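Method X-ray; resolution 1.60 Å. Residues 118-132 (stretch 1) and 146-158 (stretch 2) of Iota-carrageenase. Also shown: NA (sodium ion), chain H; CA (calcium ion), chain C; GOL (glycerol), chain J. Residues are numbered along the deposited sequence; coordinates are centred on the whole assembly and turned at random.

Stretch 1 118-132: NGFLVDFKDSRDKNL
Stretch 2, residues 146-158: SNFTIDDNKTIFA

Stretches 118-132 and 146-158 bury 1016 Å² between them, both sides summed. Leu121, Val122 and Asp123 run parallel to Thr149, Ile150 and Asp151, paired in that order: Leu121 CA to Thr149 CA 4.9 Å, Val122 CA to Ile150 CA 4.7 Å, Asp123 CA to Asp151 CA 4.9 Å. Both are extended, phi/psi from -120/134 at Leu121 to -90/94 at Asp151; the axes cross at -33°. The ladder is Thr149 N to Phe120 O, Val122 N to Thr149 O and Asp151 N to Val122 O, each 2.8 Å, then Phe124 N to Asp151 O, 2.9 Å.

Phe120, Val122, Phe148 and Ile150 share one sheet face. Phe120 (chi1 p, chi2 -80°) presents a ring face as a shelf on which Phe148 CB sits, 3.5 Å from the ring centroid and 12° off its normal; the two rings are slid apart (centroids 5.1 Å, planes 29°). Val122 (t) fills beside them, its CG2 4.0 Å from Phe148 CD1. Phe124 (m, chi2 -11°) points toward stretch 2, its CD2 3.7 Å from Asp152 OD1 at the ring edge and 4.1 Å from Thr155 CG2.

On the face carrying Leu121, Asp123, Thr149 and Asp151, Lys125 reaches in from the loop; its CB points sideways, but its chain (m, t, m, m) brings NZ to Asp151 OD2 (2.7 Å) and Asp123 OD1 (2.8 Å), offsetting two nearby carboxylates. At Gly119 (93/168) a CB would lie 2.9 Å from Asn147 OD1, so glycine fits.

Beyond the strands, Ile156 N bonds Lys130 O at 2.7 Å. Sodium pins this end through Leu132 O (2.2 Å) and Thr155 OG1 (2.4 Å).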

ATOM      1  N   ASN A 118     -14.191  -9.345  15.501  1.00 13.84           N
ATOM      2  CA  ASN A 118     -14.341  -8.560  14.284  1.00 14.65           C
ATOM      3  C   ASN A 118     -13.266  -7.496  14.112  1.00 14.40           C
ATOM      4  O   ASN A 118     -13.381  -6.614  13.260  1.00 15.33           O
ATOM      5  CB  ASN A 118     -15.739  -7.925  14.199  1.00 16.50           C
ATOM      6  CG  ASN A 118     -16.032  -6.983  15.344  1.00 17.15           C
ATOM      7  OD1 ASN A 118     -15.130  -6.377  15.912  1.00 18.26           O
ATOM      8  ND2 ASN A 118     -17.313  -6.836  15.674  1.00 20.76           N
ATOM      9  N   GLY A 119     -12.219  -7.577  14.926  1.00 12.30           N
ATOM     10  CA  GLY A 119     -11.121  -6.638  14.794  1.00 12.81           C
ATOM     11  C   GLY A 119     -11.199  -5.407  15.661  1.00 11.61           C
ATOM     12  O   GLY A 119     -12.230  -5.117  16.258  1.00 12.61           O
ATOM     13  N   PHE A 120     -10.092  -4.676  15.722  1.00 12.21           N
ATOM     14  CA  PHE A 120     -10.033  -3.477  16.537  1.00 12.26           C
ATOM     15  C   PHE A 120      -9.810  -2.258  15.672  1.00 12.78           C
ATOM     16  O   PHE A 120      -9.789  -2.341  14.446  1.00 12.64           O
ATOM     17  CB  PHE A 120      -8.918  -3.580  17.575  1.00 12.66           C
ATOM     18  CG  PHE A 120      -7.557  -3.806  16.987  1.00 13.34           C
ATOM     19  CD1 PHE A 120      -7.159  -5.076  16.584  1.00 13.19           C
ATOM     20  CD2 PHE A 120      -6.668  -2.746  16.832  1.00 13.74           C
ATOM     21  CE1 PHE A 120      -5.896  -5.290  16.037  1.00 12.99           C
ATOM     22  CE2 PHE A 120      -5.408  -2.949  16.288  1.00 14.60           C
ATOM     23  CZ  PHE A 120      -5.018  -4.222  15.889  1.00 14.64           C
ATOM     24  N   LEU A 121      -9.620  -1.123  16.326  1.00 12.47           N
ATOM     25  CA  LEU A 121      -9.435   0.121  15.612  1.00 13.05           C
ATOM     26  C   LEU A 121      -8.111   0.817  15.877  1.00 13.07           C
ATOM     27  O   LEU A 121      -7.662   0.914  17.021  1.00 13.48           O
ATOM     28  CB  LEU A 121     -10.567   1.081  15.981  1.00 13.69           C
ATOM     29  CG  LEU A 121     -10.522   2.472  15.354  1.00 14.46           C
ATOM     30  CD1 LEU A 121     -10.856   2.366  13.880  1.00 15.81           C
ATOM     31  CD2 LEU A 121     -11.514   3.385  16.054  1.00 15.78           C
ATOM     32  N   VAL A 122      -7.476   1.267  14.801  1.00 13.40           N
ATOM     33  CA  VAL A 122      -6.255   2.059  14.894  1.00 13.42           C
ATOM     34  C   VAL A 122      -6.820   3.404  14.458  1.00 14.29           C
ATOM     35  O   VAL A 122      -7.305   3.541  13.336  1.00 14.43           O
ATOM     36  CB  VAL A 122      -5.173   1.606  13.905  1.00 13.56           C
ATOM     37  CG1 VAL A 122      -4.058   2.642  13.855  1.00 14.71           C
ATOM     38  CG2 VAL A 122      -4.613   0.265  14.340  1.00 13.86           C
ATOM     39  N   ASP A 123      -6.772   4.389  15.348  1.00 14.38           N
ATOM     40  CA  ASP A 123      -7.360   5.694  15.063  1.00 15.69           C
ATOM     41  C   ASP A 123      -6.355   6.837  14.922  1.00 15.96           C
ATOM     42  O   ASP A 123      -5.629   7.159  15.863  1.00 15.61           O
ATOM     43  CB  ASP A 123      -8.367   6.009  16.173  1.00 16.83           C
ATOM     44  CG  ASP A 123      -9.232   7.212  15.871  1.00 19.31           C
ATOM     45  OD1 ASP A 123      -9.220   7.699  14.724  1.00 20.86           O
ATOM     46  OD2 ASP A 123      -9.943   7.660  16.797  0.75 20.62           O
ATOM     47  N   PHE A 124      -6.324   7.445  13.736  1.00 16.69           N
ATOM     48  CA  PHE A 124      -5.431   8.571  13.461  1.00 18.56           C
ATOM     49  C   PHE A 124      -6.224   9.872  13.385  1.00 20.40           C
ATOM     50  O   PHE A 124      -5.642  10.940  13.196  1.00 21.41           O
ATOM     51  CB  PHE A 124      -4.715   8.409  12.111  1.00 18.22           C
ATOM     52  CG  PHE A 124      -3.675   7.327  12.074  1.00 18.94           C
ATOM     53  CD1 PHE A 124      -3.246   6.693  13.234  1.00 19.00           C
ATOM     54  CD2 PHE A 124      -3.093   6.967  10.860  1.00 19.12           C
ATOM     55  CE1 PHE A 124      -2.250   5.721  13.186  1.00 19.81           C
ATOM     56  CE2 PHE A 124      -2.097   5.996  10.801  1.00 19.53           C
ATOM     57  CZ  PHE A 124      -1.676   5.373  11.966  1.00 19.87           C
ATOM     58  N   LYS A 125      -7.541   9.783  13.528  1.00 21.91           N
ATOM     59  CA  LYS A 125      -8.403  10.960  13.418  1.00 23.70           C
ATOM     60  C   LYS A 125      -8.084  12.153  14.314  1.00 25.00           C
ATOM     61  O   LYS A 125      -8.261  13.298  13.897  1.00 26.12           O
ATOM     62  CB  LYS A 125      -9.872  10.562  13.610  1.00 23.69           C
ATOM     63  CG  LYS A 125     -10.385   9.591  12.552  1.00 24.12           C
ATOM     64  CD  LYS A 125     -11.908   9.494  12.546  1.00 24.69           C
ATOM     65  CE  LYS A 125     -12.468   9.048  13.890  1.00 24.97           C
ATOM     66  NZ  LYS A 125     -11.980   7.701  14.293  1.00 24.14           N
ATOM     67  N   ASP A 126      -7.616  11.903  15.533  1.00 25.77           N
ATOM     68  CA  ASP A 126      -7.305  13.003  16.446  1.00 26.94           C
ATOM     69  C   ASP A 126      -5.813  13.301  16.559  1.00 26.56           C
ATOM     70  O   ASP A 126      -5.391  14.080  17.419  1.00 27.14           O
ATOM     71  CB  ASP A 126      -7.869  12.708  17.837  1.00 28.72           C
ATOM     72  CG  ASP A 126      -9.357  12.415  17.814  1.00 29.99           C
ATOM     73  OD1 ASP A 126     -10.120  13.233  17.255  0.75 30.96           O
ATOM     74  OD2 ASP A 126      -9.765  11.369  18.361  0.50 30.89           O
ATOM     75  N   SER A 127      -5.010  12.694  15.691  1.00 25.27           N
ATOM     76  CA  SER A 127      -3.569  12.907  15.731  1.00 24.53           C
ATOM     77  C   SER A 127      -3.142  14.184  15.026  1.00 24.66           C
ATOM     78  O   SER A 127      -3.701  14.552  13.993  1.00 24.84           O
ATOM     79  CB  SER A 127      -2.837  11.723  15.099  1.00 24.15           C
ATOM     80  OG  SER A 127      -1.438  11.956  15.073  1.00 23.09           O
ATOM     81  N   ARG A 128      -2.143  14.852  15.590  1.00 24.54           N
ATOM     82  CA  ARG A 128      -1.618  16.080  15.009  1.00 24.95           C
ATOM     83  C   ARG A 128      -0.421  15.728  14.131  1.00 24.92           C
ATOM     84  O   ARG A 128       0.163  16.587  13.472  1.00 25.41           O
ATOM     85  CB  ARG A 128      -1.187  17.045  16.117  1.00 25.40           C
ATOM     86  N   ASP A 129      -0.068  14.446  14.130  1.00 24.45           N
ATOM     87  CA  ASP A 129       1.060  13.935  13.361  1.00 24.20           C
ATOM     88  C   ASP A 129       0.573  13.481  11.986  1.00 24.50           C
ATOM     89  O   ASP A 129      -0.314  12.633  11.890  1.00 25.06           O
ATOM     90  CB  ASP A 129       1.677  12.747  14.104  1.00 24.02           C
ATOM     91  CG  ASP A 129       3.064  12.394  13.609  1.00 24.11           C
ATOM     92  OD1 ASP A 129       3.434  12.791  12.483  1.00 24.29           O
ATOM     93  OD2 ASP A 129       3.786  11.700  14.355  1.00 24.18           O
ATOM     94  N   LYS A 130       1.143  14.039  10.923  1.00 24.47           N
ATOM     95  CA  LYS A 130       0.730  13.656   9.578  1.00 24.31           C
ATOM     96  C   LYS A 130       1.640  12.590   8.968  1.00 23.00           C
ATOM     97  O   LYS A 130       1.299  11.982   7.959  1.00 22.35           O
ATOM     98  CB  LYS A 130       0.696  14.879   8.656  1.00 26.69           C
ATOM     99  CG  LYS A 130       2.064  15.409   8.281  1.00 29.35           C
ATOM    100  CD  LYS A 130       1.961  16.491   7.218  1.00 31.55           C
ATOM    101  CE  LYS A 130       3.340  16.930   6.754  1.00 32.98           C
ATOM    102  NZ  LYS A 130       4.111  15.786   6.192  1.00 34.04           N
ATOM    103  N   ASN A 131       2.798  12.368   9.581  1.00 21.83           N
ATOM    104  CA  ASN A 131       3.750  11.377   9.082  1.00 20.88           C
ATOM    105  C   ASN A 131       3.620  10.097   9.890  1.00 20.30           C
ATOM    106  O   ASN A 131       4.456   9.805  10.744  1.00 20.14           O
ATOM    107  CB  ASN A 131       5.165  11.928   9.199  1.00 22.59           C
ATOM    108  CG  ASN A 131       5.315  13.260   8.502  1.00 23.82           C
ATOM    109  OD1 ASN A 131       4.987  13.386   7.325  1.00 25.17           O
ATOM    110  ND2 ASN A 131       5.804  14.262   9.224  1.00 25.00           N
ATOM    111  N   LEU A 132       2.573   9.331   9.600  1.00 19.37           N
ATOM    112  CA  LEU A 132       2.299   8.102  10.331  1.00 18.29           C
ATOM    113  C   LEU A 132       2.046   6.855   9.499  1.00 16.83           C
ATOM    114  O   LEU A 132       1.323   6.889   8.511  1.00 16.84           O
ATOM    115  CB  LEU A 132       1.074   8.304  11.222  1.00 19.44           C
ATOM    116  CG  LEU A 132       1.134   9.279  12.394  1.00 20.30           C
ATOM    117  CD1 LEU A 132      -0.273   9.529  12.916  1.00 20.87           C
ATOM    118  CD2 LEU A 132       2.023   8.701  13.483  1.00 20.92           C
ATOM    119  N   SER A 146      -2.990  -9.169  11.088  1.00 11.20           N
ATOM    120  CA  SER A 146      -4.381  -9.393  10.715  1.00 12.42           C
ATOM    121  C   SER A 146      -5.479  -8.733  11.523  1.00 12.30           C
ATOM    122  O   SER A 146      -5.307  -8.469  12.703  1.00 12.09           O
ATOM    123  CB  SER A 146      -4.607 -10.914  10.795  1.00 13.98           C
ATOM    124  OG  SER A 146      -5.963 -11.312  10.705  1.00 19.30           O
ATOM    125  N   ASN A 147      -6.604  -8.486  10.856  1.00 12.10           N
ATOM    126  CA  ASN A 147      -7.819  -8.009  11.494  1.00 11.23           C
ATOM    127  C   ASN A 147      -7.976  -6.716  12.292  1.00 11.36           C
ATOM    128  O   ASN A 147      -8.132  -6.745  13.520  1.00 11.70           O
ATOM    129  CB  ASN A 147      -8.300  -9.160  12.357  1.00 11.82           C
ATOM    130  CG  ASN A 147      -9.785  -9.149  12.584  1.00 12.33           C
ATOM    131  OD1 ASN A 147     -10.544  -8.563  11.814  1.00 13.15           O
ATOM    132  ND2 ASN A 147     -10.219  -9.844  13.634  1.00 12.51           N
ATOM    133  N   PHE A 148      -7.995  -5.592  11.591  1.00 11.54           N
ATOM    134  CA  PHE A 148      -8.226  -4.319  12.237  1.00 11.64           C
ATOM    135  C   PHE A 148      -8.596  -3.289  11.198  1.00 12.34           C
ATOM    136  O   PHE A 148      -8.442  -3.504   9.991  1.00 11.71           O
ATOM    137  CB  PHE A 148      -7.013  -3.888  13.070  1.00 12.57           C
ATOM    138  CG  PHE A 148      -5.722  -3.843  12.312  1.00 11.94           C
ATOM    139  CD1 PHE A 148      -5.321  -2.677  11.669  1.00 13.54           C
ATOM    140  CD2 PHE A 148      -4.881  -4.951  12.279  1.00 13.72           C
ATOM    141  CE1 PHE A 148      -4.096  -2.614  11.008  1.00 13.72           C
ATOM    142  CE2 PHE A 148      -3.652  -4.900  11.618  1.00 13.48           C
ATOM    143  CZ  PHE A 148      -3.258  -3.727  10.983  1.00 14.11           C
ATOM    144  N   THR A 149      -9.151  -2.191  11.686  1.00 12.53           N
ATOM    145  CA  THR A 149      -9.571  -1.098  10.834  1.00 13.10           C
ATOM    146  C   THR A 149      -8.684   0.084  11.173  1.00 13.18           C
ATOM    147  O   THR A 149      -8.320   0.286  12.331  1.00 12.61           O
ATOM    148  CB  THR A 149     -11.041  -0.721  11.106  1.00 14.66           C
ATOM    149  OG1 THR A 149     -11.887  -1.825  10.757  1.00 16.61           O
ATOM    150  CG2 THR A 149     -11.443   0.503  10.294  1.00 15.78           C
ATOM    151  N   ILE A 150      -8.320   0.843  10.151  1.00 12.83           N
ATOM    152  CA  ILE A 150      -7.485   2.010  10.341  1.00 14.01           C
ATOM    153  C   ILE A 150      -8.291   3.230   9.937  1.00 13.98           C
ATOM    154  O   ILE A 150      -8.641   3.384   8.769  1.00 14.21           O
ATOM    155  CB  ILE A 150      -6.229   1.948   9.454  1.00 13.92           C
ATOM    156  CG1 ILE A 150      -5.449   0.665   9.747  1.00 14.69           C
ATOM    157  CG2 ILE A 150      -5.365   3.183   9.692  1.00 15.15           C
ATOM    158  CD1 ILE A 150      -4.368   0.367   8.730  1.00 16.04           C
ATOM    159  N   ASP A 151      -8.619   4.074  10.910  1.00 15.04           N
ATOM    160  CA  ASP A 151      -9.344   5.306  10.631  1.00 16.14           C
ATOM    161  C   ASP A 151      -8.264   6.346  10.377  1.00 16.15           C
ATOM    162  O   ASP A 151      -7.730   6.957  11.304  1.00 16.51           O
ATOM    163  CB  ASP A 151     -10.204   5.720  11.826  1.00 17.37           C
ATOM    164  CG  ASP A 151     -11.629   5.215  11.725  1.00 19.56           C
ATOM    165  OD1 ASP A 151     -11.904   4.335  10.880  1.00 20.53           O
ATOM    166  OD2 ASP A 151     -12.476   5.699  12.500  1.00 21.71           O
ATOM    167  N   ASP A 152      -7.935   6.521   9.104  1.00 16.79           N
ATOM    168  CA  ASP A 152      -6.899   7.455   8.695  1.00 17.58           C
ATOM    169  C   ASP A 152      -7.461   8.868   8.633  1.00 18.34           C
ATOM    170  O   ASP A 152      -8.666   9.084   8.783  1.00 17.74           O
ATOM    171  CB  ASP A 152      -6.375   7.050   7.315  1.00 17.92           C
ATOM    172  CG  ASP A 152      -4.958   7.517   7.054  1.00 18.60           C
ATOM    173  OD1 ASP A 152      -4.463   8.419   7.762  1.00 18.56           O
ATOM    174  OD2 ASP A 152      -4.338   6.973   6.116  1.00 20.06           O
ATOM    175  N   ASN A 153      -6.568   9.827   8.424  1.00 19.05           N
ATOM    176  CA  ASN A 153      -6.947  11.226   8.299  1.00 19.96           C
ATOM    177  C   ASN A 153      -6.036  11.793   7.224  1.00 19.26           C
ATOM    178  O   ASN A 153      -5.375  12.814   7.409  1.00 19.26           O
ATOM    179  CB  ASN A 153      -6.748  11.960   9.625  1.00 22.54           C
ATOM    180  CG  ASN A 153      -7.239  13.389   9.569  1.00 24.71           C
ATOM    181  OD1 ASN A 153      -8.300  13.668   9.011  1.00 27.65           O
ATOM    182  ND2 ASN A 153      -6.475  14.302  10.155  1.00 26.72           N
ATOM    183  N   LYS A 154      -6.006  11.092   6.096  1.00 18.26           N
ATOM    184  CA  LYS A 154      -5.179  11.462   4.960  1.00 18.63           C
ATOM    185  C   LYS A 154      -3.742  11.746   5.367  1.00 18.22           C
ATOM    186  O   LYS A 154      -3.152  12.749   4.968  1.00 18.30           O
ATOM    187  CB  LYS A 154      -5.778  12.668   4.231  1.00 18.76           C
ATOM    188  CG  LYS A 154      -7.112  12.369   3.565  1.00 19.91           C
ATOM    189  CD  LYS A 154      -7.469  13.444   2.550  1.00 20.33           C
ATOM    190  CE  LYS A 154      -8.808  13.168   1.886  1.00 21.03           C
ATOM    191  NZ  LYS A 154      -9.931  13.274   2.861  1.00 20.76           N
ATOM    192  N   THR A 155      -3.175  10.850   6.168  1.00 17.10           N
ATOM    193  CA  THR A 155      -1.796  11.004   6.602  1.00 16.63           C
ATOM    194  C   THR A 155      -0.849  10.586   5.486  1.00 16.51           C
ATOM    195  O   THR A 155      -1.242   9.894   4.542  1.00 15.76           O
ATOM    196  CB  THR A 155      -1.480  10.119   7.821  1.00 16.90           C
ATOM    197  OG1 THR A 155      -1.694   8.744   7.476  1.00 15.63           O
ATOM    198  CG2 THR A 155      -2.354  10.494   8.998  1.00 17.02           C
ATOM    199  N   ILE A 156       0.400  11.020   5.596  1.00 16.02           N
ATOM    200  CA  ILE A 156       1.422  10.652   4.632  1.00 16.66           C
ATOM    201  C   ILE A 156       1.782   9.205   4.963  1.00 16.02           C
ATOM    202  O   ILE A 156       1.582   8.764   6.099  1.00 16.09           O
ATOM    203  CB  ILE A 156       2.680  11.535   4.794  1.00 17.86           C
ATOM    204  CG1 ILE A 156       2.310  13.010   4.613  1.00 19.33           C
ATOM    205  CG2 ILE A 156       3.751  11.109   3.805  1.00 18.18           C
ATOM    206  CD1 ILE A 156       1.687  13.340   3.265  1.00 20.40           C
ATOM    207  N   PHE A 157       2.290   8.476   3.971  1.00 15.65           N
ATOM    208  CA  PHE A 157       2.705   7.078   4.119  1.00 14.76           C
ATOM    209  C   PHE A 157       1.584   6.058   4.100  1.00 13.62           C
ATOM    210  O   PHE A 157       0.519   6.269   4.683  1.00 13.57           O
ATOM    211  CB  PHE A 157       3.498   6.874   5.416  1.00 16.60           C
ATOM    212  CG  PHE A 157       4.784   7.635   5.461  1.00 17.74           C
ATOM    213  CD1 PHE A 157       5.849   7.270   4.648  1.00 19.23           C
ATOM    214  CD2 PHE A 157       4.918   8.739   6.288  1.00 19.17           C
ATOM    215  CE1 PHE A 157       7.035   7.999   4.656  1.00 20.74           C
ATOM    216  CE2 PHE A 157       6.098   9.477   6.305  1.00 19.87           C
ATOM    217  CZ  PHE A 157       7.158   9.107   5.486  1.00 20.26           C
ATOM    218  N   ALA A 158       1.835   4.944   3.420  1.00 13.61           N
ATOM    219  CA  ALA A 158       0.873   3.858   3.383  1.00 13.84           C
ATOM    220  C   ALA A 158       0.897   3.321   4.808  1.00 13.48           C
ATOM    221  O   ALA A 158       1.893   3.469   5.516  1.00 14.12           O
ATOM    222  CB  ALA A 158       1.323   2.784   2.406  1.00 14.26           C
TER
HETATM  223 NA    NA H1497      -0.030   7.163   6.733  1.00 16.56          NA
HETATM  224 CA    CA C1492     -14.344  -4.565  17.000  1.00 15.96          CA
HETATM  225  C1  GOL J1499     -11.293  -4.901  10.524  1.00 53.41           C
HETATM  226  O1  GOL J1499     -11.263  -5.621  11.762  1.00 52.84           O
HETATM  227  C2  GOL J1499     -12.083  -5.642   9.391  1.00 53.58           C
HETATM  228  O2  GOL J1499     -12.286  -7.021   9.775  1.00 53.97           O
HETATM  229  C3  GOL J1499     -11.303  -5.584   8.033  1.00 53.57           C
HETATM  230  O3  GOL J1499     -11.347  -6.845   7.352  1.00 53.65           O
HETATM  231  O   HOH W   1     -12.019  -3.433  13.037  1.00 24.22           O
HETATM  232  O   HOH W   2     -14.265  -3.965  14.533  1.00 23.40           O
HETATM  233  O   HOH W   3      -4.944  13.233  12.112  1.00 32.40           O
HETATM  234  O   HOH W   4      -1.884   5.623   7.039  1.00 16.48           O
HETATM  235  O   HOH W   5     -16.014  -4.276  18.606  1.00 25.07           O
HETATM  236  O   HOH W   6     -13.665  -2.228  16.898  1.00 22.74           O
HETATM  237  O   HOH W   7     -16.389  -3.401  15.974  1.00 32.61           O